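Local coordinates for anopheles gambiae adenosine kinase (Anopheles gambiae, PDB 3LOO), which catalyses the ATP-dependent phosphorylation of adenosine to AMP, as an adenosine kinase of the pfkB carbohydrate kinase family, at residues F187-K199 with F220-V232. Numbering follows the deposited sequence.
Sequences FTVSFESALSVAK and FYKNNLEEIFPYV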
ATOM      1  N   PHE A 187       9.656   0.539  -3.586  1.00 25.38           N
ATOM      2  CA  PHE A 187      10.905   1.218  -4.043  1.00 25.95           C
ATOM      3  C   PHE A 187      12.170   0.694  -3.359  1.00 25.57           C
ATOM      4  O   PHE A 187      13.257   0.679  -3.972  1.00 24.42           O
ATOM      5  CB  PHE A 187      10.837   2.729  -3.867  1.00 25.36           C
ATOM      6  CG  PHE A 187       9.816   3.418  -4.732  1.00 26.80           C
ATOM      7  CD1 PHE A 187       8.761   2.716  -5.349  1.00 25.00           C
ATOM      8  CD2 PHE A 187       9.875   4.796  -4.876  1.00 29.70           C
ATOM      9  CE1 PHE A 187       7.817   3.401  -6.104  1.00 26.46           C
ATOM     10  CE2 PHE A 187       8.939   5.468  -5.627  1.00 28.25           C
ATOM     11  CZ  PHE A 187       7.905   4.775  -6.234  1.00 26.26           C
ATOM     12  N   THR A 188      12.031   0.241  -2.109  1.00 25.46           N
ATOM     13  CA  THR A 188      13.147  -0.383  -1.372  1.00 25.49           C
ATOM     14  C   THR A 188      13.641  -1.579  -2.164  1.00 26.97           C
ATOM     15  O   THR A 188      14.848  -1.865  -2.224  1.00 26.09           O
ATOM     16  CB  THR A 188      12.696  -0.881   0.037  1.00 25.88           C
ATOM     17  OG1 THR A 188      12.120   0.203   0.745  1.00 22.70           O
ATOM     18  CG2 THR A 188      13.871  -1.478   0.855  1.00 26.16           C
ATOM     19  N   VAL A 189      12.700  -2.269  -2.811  1.00 27.18           N
ATOM     20  CA  VAL A 189      13.009  -3.559  -3.395  1.00 29.04           C
ATOM     21  C   VAL A 189      13.310  -3.489  -4.895  1.00 28.96           C
ATOM     22  O   VAL A 189      14.233  -4.143  -5.352  1.00 29.73           O
ATOM     23  CB  VAL A 189      11.874  -4.572  -3.103  1.00 29.29           C
ATOM     24  CG1 VAL A 189      12.073  -5.811  -3.873  1.00 32.46           C
ATOM     25  CG2 VAL A 189      11.813  -4.854  -1.578  1.00 28.79           C
ATOM     26  N   SER A 190      12.502  -2.752  -5.657  1.00 28.33           N
ATOM     27  CA  SER A 190      12.710  -2.698  -7.102  1.00 27.51           C
ATOM     28  C   SER A 190      12.061  -1.483  -7.689  1.00 27.05           C
ATOM     29  O   SER A 190      11.001  -1.583  -8.349  1.00 25.92           O
ATOM     30  CB  SER A 190      12.139  -3.965  -7.799  1.00 28.64           C
ATOM     31  OG  SER A 190      12.698  -4.095  -9.107  1.00 27.73           O
ATOM     32  N   PHE A 191      12.673  -0.328  -7.457  1.00 26.19           N
ATOM     33  CA  PHE A 191      12.191   0.890  -8.079  1.00 27.01           C
ATOM     34  C   PHE A 191      12.174   0.746  -9.610  1.00 27.51           C
ATOM     35  O   PHE A 191      11.328   1.323 -10.291  1.00 26.59           O
ATOM     36  CB  PHE A 191      13.028   2.130  -7.679  1.00 26.35           C
ATOM     37  CG  PHE A 191      12.673   3.356  -8.469  1.00 27.41           C
ATOM     38  CD1 PHE A 191      11.448   3.995  -8.270  1.00 28.42           C
ATOM     39  CD2 PHE A 191      13.548   3.859  -9.441  1.00 29.27           C
ATOM     40  CE1 PHE A 191      11.101   5.095  -9.013  1.00 27.44           C
ATOM     41  CE2 PHE A 191      13.205   4.986 -10.188  1.00 26.68           C
ATOM     42  CZ  PHE A 191      11.992   5.598  -9.978  1.00 27.04           C
ATOM     43  N   GLU A 192      13.164   0.028 -10.125  1.00 28.29           N
ATOM     44  CA  GLU A 192      13.376  -0.152 -11.562  1.00 30.30           C
ATOM     45  C   GLU A 192      12.129  -0.860 -12.187  1.00 29.64           C
ATOM     46  O   GLU A 192      11.686  -0.506 -13.278  1.00 28.89           O
ATOM     47  CB  GLU A 192      14.627  -1.008 -11.677  1.00 32.10           C
ATOM     48  CG  GLU A 192      15.261  -1.229 -13.009  1.00 40.36           C
ATOM     49  CD  GLU A 192      15.938  -2.609 -13.047  1.00 47.66           C
ATOM     50  OE1 GLU A 192      16.273  -3.160 -11.969  1.00 51.56           O
ATOM     51  OE2 GLU A 192      16.093  -3.170 -14.155  1.00 53.43           O
ATOM     52  N   SER A 193      11.552  -1.822 -11.463  1.00 28.78           N
ATOM     53  CA  SER A 193      10.318  -2.496 -11.919  1.00 27.94           C
ATOM     54  C   SER A 193       9.137  -1.539 -11.877  1.00 27.51           C
ATOM     55  O   SER A 193       8.362  -1.490 -12.828  1.00 26.77           O
ATOM     56  CB  SER A 193       9.984  -3.730 -11.071  1.00 26.43           C
ATOM     57  OG  SER A 193      10.937  -4.741 -11.195  1.00 27.96           O
ATOM     58  N   ALA A 194       9.018  -0.771 -10.790  1.00 26.49           N
ATOM     59  CA  ALA A 194       7.885   0.161 -10.623  1.00 26.36           C
ATOM     60  C   ALA A 194       7.932   1.192 -11.754  1.00 26.57           C
ATOM     61  O   ALA A 194       6.899   1.519 -12.342  1.00 26.05           O
ATOM     62  CB  ALA A 194       7.939   0.882  -9.271  1.00 24.69           C
ATOM     63  N   LEU A 195       9.124   1.736 -12.024  1.00 26.12           N
ATOM     64  CA  LEU A 195       9.253   2.764 -13.066  1.00 27.11           C
ATOM     65  C   LEU A 195       8.950   2.190 -14.474  1.00 27.34           C
ATOM     66  O   LEU A 195       8.303   2.819 -15.307  1.00 27.48           O
ATOM     67  CB  LEU A 195      10.658   3.397 -13.028  1.00 27.25           C
ATOM     68  CG  LEU A 195      10.972   4.447 -14.088  1.00 27.98           C
ATOM     69  CD1 LEU A 195      10.067   5.620 -13.865  1.00 28.15           C
ATOM     70  CD2 LEU A 195      12.482   4.872 -14.087  1.00 28.93           C
ATOM     71  N   SER A 196       9.480   1.007 -14.732  1.00 28.09           N
ATOM     72  CA  SER A 196       9.305   0.355 -16.018  1.00 28.83           C
ATOM     73  C   SER A 196       7.792   0.157 -16.272  1.00 28.05           C
ATOM     74  O   SER A 196       7.273   0.473 -17.334  1.00 28.10           O
ATOM     75  CB  SER A 196      10.058  -0.958 -15.954  1.00 28.64           C
ATOM     76  OG  SER A 196       9.754  -1.727 -17.061  1.00 34.59           O
ATOM     77  N   VAL A 197       7.062  -0.265 -15.246  1.00 27.29           N
ATOM     78  CA  VAL A 197       5.616  -0.503 -15.373  1.00 25.68           C
ATOM     79  C   VAL A 197       4.904   0.825 -15.557  1.00 26.23           C
ATOM     80  O   VAL A 197       3.988   0.919 -16.372  1.00 25.88           O
ATOM     81  CB  VAL A 197       5.070  -1.334 -14.169  1.00 25.90           C
ATOM     82  CG1 VAL A 197       3.538  -1.233 -14.036  1.00 23.82           C
ATOM     83  CG2 VAL A 197       5.526  -2.769 -14.298  1.00 24.10           C
ATOM     84  N   ALA A 198       5.349   1.870 -14.841  1.00 25.01           N
ATOM     85  CA  ALA A 198       4.732   3.203 -14.954  1.00 25.33           C
ATOM     86  C   ALA A 198       4.890   3.836 -16.337  1.00 25.72           C
ATOM     87  O   ALA A 198       3.946   4.449 -16.856  1.00 25.81           O
ATOM     88  CB  ALA A 198       5.240   4.172 -13.809  1.00 25.05           C
ATOM     89  N   LYS A 199       6.071   3.684 -16.935  1.00 26.38           N
ATOM     90  CA  LYS A 199       6.308   4.189 -18.291  1.00 27.92           C
ATOM     91  C   LYS A 199       5.457   3.468 -19.362  1.00 28.38           C
ATOM     92  O   LYS A 199       4.921   4.113 -20.266  1.00 28.54           O
ATOM     93  CB  LYS A 199       7.795   4.067 -18.650  1.00 27.17           C
ATOM     94  CG  LYS A 199       8.669   5.163 -18.020  1.00 28.56           C
ATOM     95  CD  LYS A 199      10.133   4.870 -18.319  1.00 30.04           C
ATOM     96  CE  LYS A 199      11.049   5.990 -17.825  1.00 30.93           C
ATOM     97  NZ  LYS A 199      12.500   5.557 -17.968  1.00 34.31           N
ATOM     98  N   PHE A 220      14.011   8.842   1.864  1.00 25.92           N
ATOM     99  CA  PHE A 220      15.086   7.939   1.399  1.00 24.63           C
ATOM    100  C   PHE A 220      15.266   7.925  -0.129  1.00 25.17           C
ATOM    101  O   PHE A 220      16.351   7.624  -0.643  1.00 24.60           O
ATOM    102  CB  PHE A 220      14.783   6.493   1.819  1.00 25.15           C
ATOM    103  CG  PHE A 220      15.088   6.153   3.281  1.00 25.50           C
ATOM    104  CD1 PHE A 220      15.327   7.135   4.256  1.00 25.28           C
ATOM    105  CD2 PHE A 220      15.067   4.823   3.677  1.00 24.89           C
ATOM    106  CE1 PHE A 220      15.558   6.790   5.602  1.00 26.39           C
ATOM    107  CE2 PHE A 220      15.279   4.461   5.047  1.00 29.88           C
ATOM    108  CZ  PHE A 220      15.536   5.457   6.007  1.00 25.98           C
ATOM    109  N   TYR A 221      14.188   8.190  -0.868  1.00 25.89           N
ATOM    110  CA  TYR A 221      14.216   7.951  -2.322  1.00 27.14           C
ATOM    111  C   TYR A 221      13.610   9.155  -3.049  1.00 27.93           C
ATOM    112  O   TYR A 221      12.687   9.026  -3.891  1.00 27.38           O
ATOM    113  CB  TYR A 221      13.445   6.657  -2.675  1.00 26.48           C
ATOM    114  CG  TYR A 221      13.655   5.512  -1.735  1.00 26.67           C
ATOM    115  CD1 TYR A 221      14.895   4.842  -1.651  1.00 25.31           C
ATOM    116  CD2 TYR A 221      12.587   5.042  -0.945  1.00 27.81           C
ATOM    117  CE1 TYR A 221      15.083   3.760  -0.768  1.00 25.30           C
ATOM    118  CE2 TYR A 221      12.752   3.956  -0.115  1.00 25.45           C
ATOM    119  CZ  TYR A 221      13.995   3.337  -0.006  1.00 26.13           C
ATOM    120  OH  TYR A 221      14.112   2.279   0.862  1.00 28.77           O
ATOM    121  N   LYS A 222      14.106  10.342  -2.701  1.00 27.52           N
ATOM    122  CA  LYS A 222      13.501  11.568  -3.209  1.00 27.79           C
ATOM    123  C   LYS A 222      13.575  11.630  -4.732  1.00 27.78           C
ATOM    124  O   LYS A 222      12.578  11.960  -5.401  1.00 27.21           O
ATOM    125  CB  LYS A 222      14.173  12.803  -2.618  1.00 28.11           C
ATOM    126  CG  LYS A 222      13.417  14.060  -2.921  1.00 31.65           C
ATOM    127  CD  LYS A 222      14.290  15.026  -3.666  1.00 36.12           C
ATOM    128  CE  LYS A 222      13.484  16.213  -4.148  1.00 37.13           C
ATOM    129  NZ  LYS A 222      14.254  17.464  -3.999  1.00 39.82           N
ATOM    130  N   ASN A 223      14.750  11.349  -5.283  1.00 28.62           N
ATOM    131  CA  ASN A 223      14.909  11.412  -6.721  1.00 30.07           C
ATOM    132  C   ASN A 223      14.096  10.348  -7.508  1.00 30.50           C
ATOM    133  O   ASN A 223      13.595  10.637  -8.598  1.00 31.16           O
ATOM    134  CB  ASN A 223      16.390  11.440  -7.120  1.00 31.18           C
ATOM    135  CG  ASN A 223      17.062  12.784  -6.752  1.00 33.39           C
ATOM    136  OD1 ASN A 223      16.408  13.824  -6.684  1.00 35.89           O
ATOM    137  ND2 ASN A 223      18.351  12.748  -6.508  1.00 36.77           N
ATOM    138  N   ASN A 224      13.974   9.146  -6.951  1.00 29.97           N
ATOM    139  CA  ASN A 224      13.133   8.094  -7.540  1.00 30.00           C
ATOM    140  C   ASN A 224      11.703   8.580  -7.670  1.00 29.59           C
ATOM    141  O   ASN A 224      11.061   8.399  -8.703  1.00 28.98           O
ATOM    142  CB  ASN A 224      13.133   6.826  -6.674  1.00 29.26           C
ATOM    143  CG  ASN A 224      14.416   6.024  -6.784  1.00 30.25           C
ATOM    144  OD1 ASN A 224      15.263   6.251  -7.645  1.00 30.62           O
ATOM    145  ND2 ASN A 224      14.546   5.062  -5.922  1.00 30.22           N
ATOM    146  N   LEU A 225      11.228   9.195  -6.602  1.00 28.82           N
ATOM    147  CA  LEU A 225       9.919   9.760  -6.524  1.00 29.99           C
ATOM    148  C   LEU A 225       9.706  10.815  -7.615  1.00 30.75           C
ATOM    149  O   LEU A 225       8.694  10.799  -8.344  1.00 29.92           O
ATOM    150  CB  LEU A 225       9.773  10.391  -5.162  1.00 29.60           C
ATOM    151  CG  LEU A 225       8.478  10.236  -4.400  1.00 32.32           C
ATOM    152  CD1 LEU A 225       7.764   8.947  -4.763  1.00 30.85           C
ATOM    153  CD2 LEU A 225       8.821  10.301  -2.907  1.00 28.75           C
ATOM    154  N   GLU A 226      10.676  11.716  -7.738  1.00 30.52           N
ATOM    155  CA  GLU A 226      10.688  12.707  -8.783  1.00 31.09           C
ATOM    156  C   GLU A 226      10.659  12.064 -10.169  1.00 30.90           C
ATOM    157  O   GLU A 226       9.931  12.543 -11.033  1.00 31.88           O
ATOM    158  CB  GLU A 226      11.951  13.574  -8.680  1.00 31.10           C
ATOM    159  CG  GLU A 226      11.923  14.581  -7.553  1.00 37.45           C
ATOM    160  CD  GLU A 226      12.893  15.737  -7.805  1.00 40.86           C
ATOM    161  OE1 GLU A 226      14.090  15.471  -8.068  1.00 42.05           O
ATOM    162  OE2 GLU A 226      12.433  16.894  -7.810  1.00 43.46           O
ATOM    163  N   GLU A 227      11.490  11.040 -10.392  1.00 29.61           N
ATOM    164  CA  GLU A 227      11.571  10.408 -11.685  1.00 29.88           C
ATOM    165  C   GLU A 227      10.242   9.661 -12.083  1.00 29.27           C
ATOM    166  O   GLU A 227       9.865   9.626 -13.265  1.00 28.95           O
ATOM    167  CB  GLU A 227      12.773   9.444 -11.750  1.00 30.35           C
ATOM    168  CG  GLU A 227      13.020   8.916 -13.194  1.00 32.03           C
ATOM    169  CD  GLU A 227      14.193   7.955 -13.341  1.00 34.30           C
ATOM    170  OE1 GLU A 227      14.721   7.428 -12.349  1.00 37.50           O
ATOM    171  OE2 GLU A 227      14.602   7.706 -14.481  1.00 37.75           O
ATOM    172  N   ILE A 228       9.525   9.102 -11.106  1.00 28.53           N
ATOM    173  CA  ILE A 228       8.300   8.325 -11.412  1.00 27.36           C
ATOM    174  C   ILE A 228       7.041   9.214 -11.453  1.00 27.08           C
ATOM    175  O   ILE A 228       6.048   8.866 -12.099  1.00 27.10           O
ATOM    176  CB  ILE A 228       8.094   7.132 -10.422  1.00 26.40           C
ATOM    177  CG1 ILE A 228       7.193   6.046 -11.053  1.00 26.47           C
ATOM    178  CG2 ILE A 228       7.461   7.622  -9.085  1.00 26.21           C
ATOM    179  CD1 ILE A 228       7.289   4.642 -10.329  1.00 23.13           C
ATOM    180  N   PHE A 229       7.070  10.352 -10.761  1.00 26.43           N
ATOM    181  CA  PHE A 229       5.909  11.206 -10.689  1.00 27.53           C
ATOM    182  C   PHE A 229       5.207  11.596 -12.006  1.00 27.20           C
ATOM    183  O   PHE A 229       3.981  11.665 -11.996  1.00 27.03           O
ATOM    184  CB  PHE A 229       6.153  12.460  -9.857  1.00 28.12           C
ATOM    185  CG  PHE A 229       5.856  12.274  -8.393  1.00 32.58           C
ATOM    186  CD1 PHE A 229       5.074  11.217  -7.958  1.00 33.42           C
ATOM    187  CD2 PHE A 229       6.390  13.144  -7.446  1.00 34.60           C
ATOM    188  CE1 PHE A 229       4.813  11.031  -6.589  1.00 38.83           C
ATOM    189  CE2 PHE A 229       6.119  12.980  -6.078  1.00 36.26           C
ATOM    190  CZ  PHE A 229       5.331  11.921  -5.648  1.00 39.03           C
ATOM    191  N   PRO A 230       5.950  11.844 -13.125  1.00 26.93           N
ATOM    192  CA  PRO A 230       5.257  12.195 -14.385  1.00 26.64           C
ATOM    193  C   PRO A 230       4.269  11.116 -14.836  1.00 25.86           C
ATOM    194  O   PRO A 230       3.319  11.385 -15.551  1.00 24.71           O
ATOM    195  CB  PRO A 230       6.427  12.296 -15.407  1.00 26.47           C
ATOM    196  CG  PRO A 230       7.621  12.816 -14.505  1.00 27.80           C
ATOM    197  CD  PRO A 230       7.429  11.913 -13.279  1.00 27.89           C
ATOM    198  N   TYR A 231       4.510   9.880 -14.407  1.00 26.88           N
ATOM    199  CA  TYR A 231       3.721   8.740 -14.838  1.00 25.71           C
ATOM    200  C   TYR A 231       2.703   8.345 -13.800  1.00 25.73           C
ATOM    201  O   TYR A 231       2.019   7.335 -13.951  1.00 27.06           O
ATOM    202  CB  TYR A 231       4.641   7.564 -15.099  1.00 26.36           C
ATOM    203  CG  TYR A 231       5.834   7.927 -15.933  1.00 27.63           C
ATOM    204  CD1 TYR A 231       5.731   8.067 -17.329  1.00 29.81           C
ATOM    205  CD2 TYR A 231       7.064   8.201 -15.331  1.00 30.52           C
ATOM    206  CE1 TYR A 231       6.844   8.419 -18.105  1.00 28.26           C
ATOM    207  CE2 TYR A 231       8.174   8.586 -16.091  1.00 28.41           C
ATOM    208  CZ  TYR A 231       8.055   8.685 -17.471  1.00 33.08           C
ATOM    209  OH  TYR A 231       9.170   9.011 -18.217  1.00 32.33           O
ATOM    210  N   VAL A 232       2.594   9.123 -12.744  1.00 25.33           N
ATOM    211  CA  VAL A 232       1.605   8.816 -11.690  1.00 24.19           C
ATOM    212  C   VAL A 232       0.283   9.494 -11.960  1.00 24.01           C
ATOM    213  O   VAL A 232       0.223  10.724 -11.991  1.00 25.09           O
ATOM    214  CB  VAL A 232       2.150   9.152 -10.295  1.00 23.98           C
ATOM    215  CG1 VAL A 232       1.069   9.042  -9.247  1.00 22.02           C
ATOM    216  CG2 VAL A 232       3.327   8.179  -9.971  1.00 23.65           C
TER
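Two neighbouring helices of the alpha/beta domain of this pfkB-family kinase, each leading into the next parallel strand of the large sheet, pack side by side, segments 187-199 and 222-228 running almost parallel at 12°, their axes 10.6 Å apart at closest approach. Ile228 is the knob, set into a hole formed by Phe191, Ala194, Leu195 and Ala198. Its CG1 lies anti to the backbone N (chi1 -158°) and the chain stays extended to CD1, which comes 3.7 Å from Ala194 O; the small methyls of the two alanines leave room for the branched chain. Asn224 CB sits over the centre of the Phe191 ring, 3.6 Å from its centroid, a CH-pi contact, and the amide stacks on the same face toward CG and CD2, 5° from the ring plane. Leu195 CB covers the opposite face, while Glu227 OE1 meets the ring edge in plane, 3.6 Å from Phe191 CE2, where the weakly positive C-H rim suits a carboxylate. Lys199 lays CG over one face of the Tyr231 ring, 3.8 Å from its centroid, and its extended chain runs on past the phenol, CE meeting Tyr231 OH; the ammonium ends near the Glu227 carboxylate without touching it. At the other end Tyr221, N-cap of helix 222-228, reaches across, its OH and Thr188 OG1 sharing a 2.9 Å hydrogen bond; the Thr188 side chain is about 6 Å from the bound bis(adenosine)-5'-tetraphosphate. Beneath the pair, Phe187 and Leu225 rest on Met210, and Ala198 on Phe208, of strand 207-211, while Ala194 touches Val182 of strand 179-183, so both helices lie on the same face of the sheet.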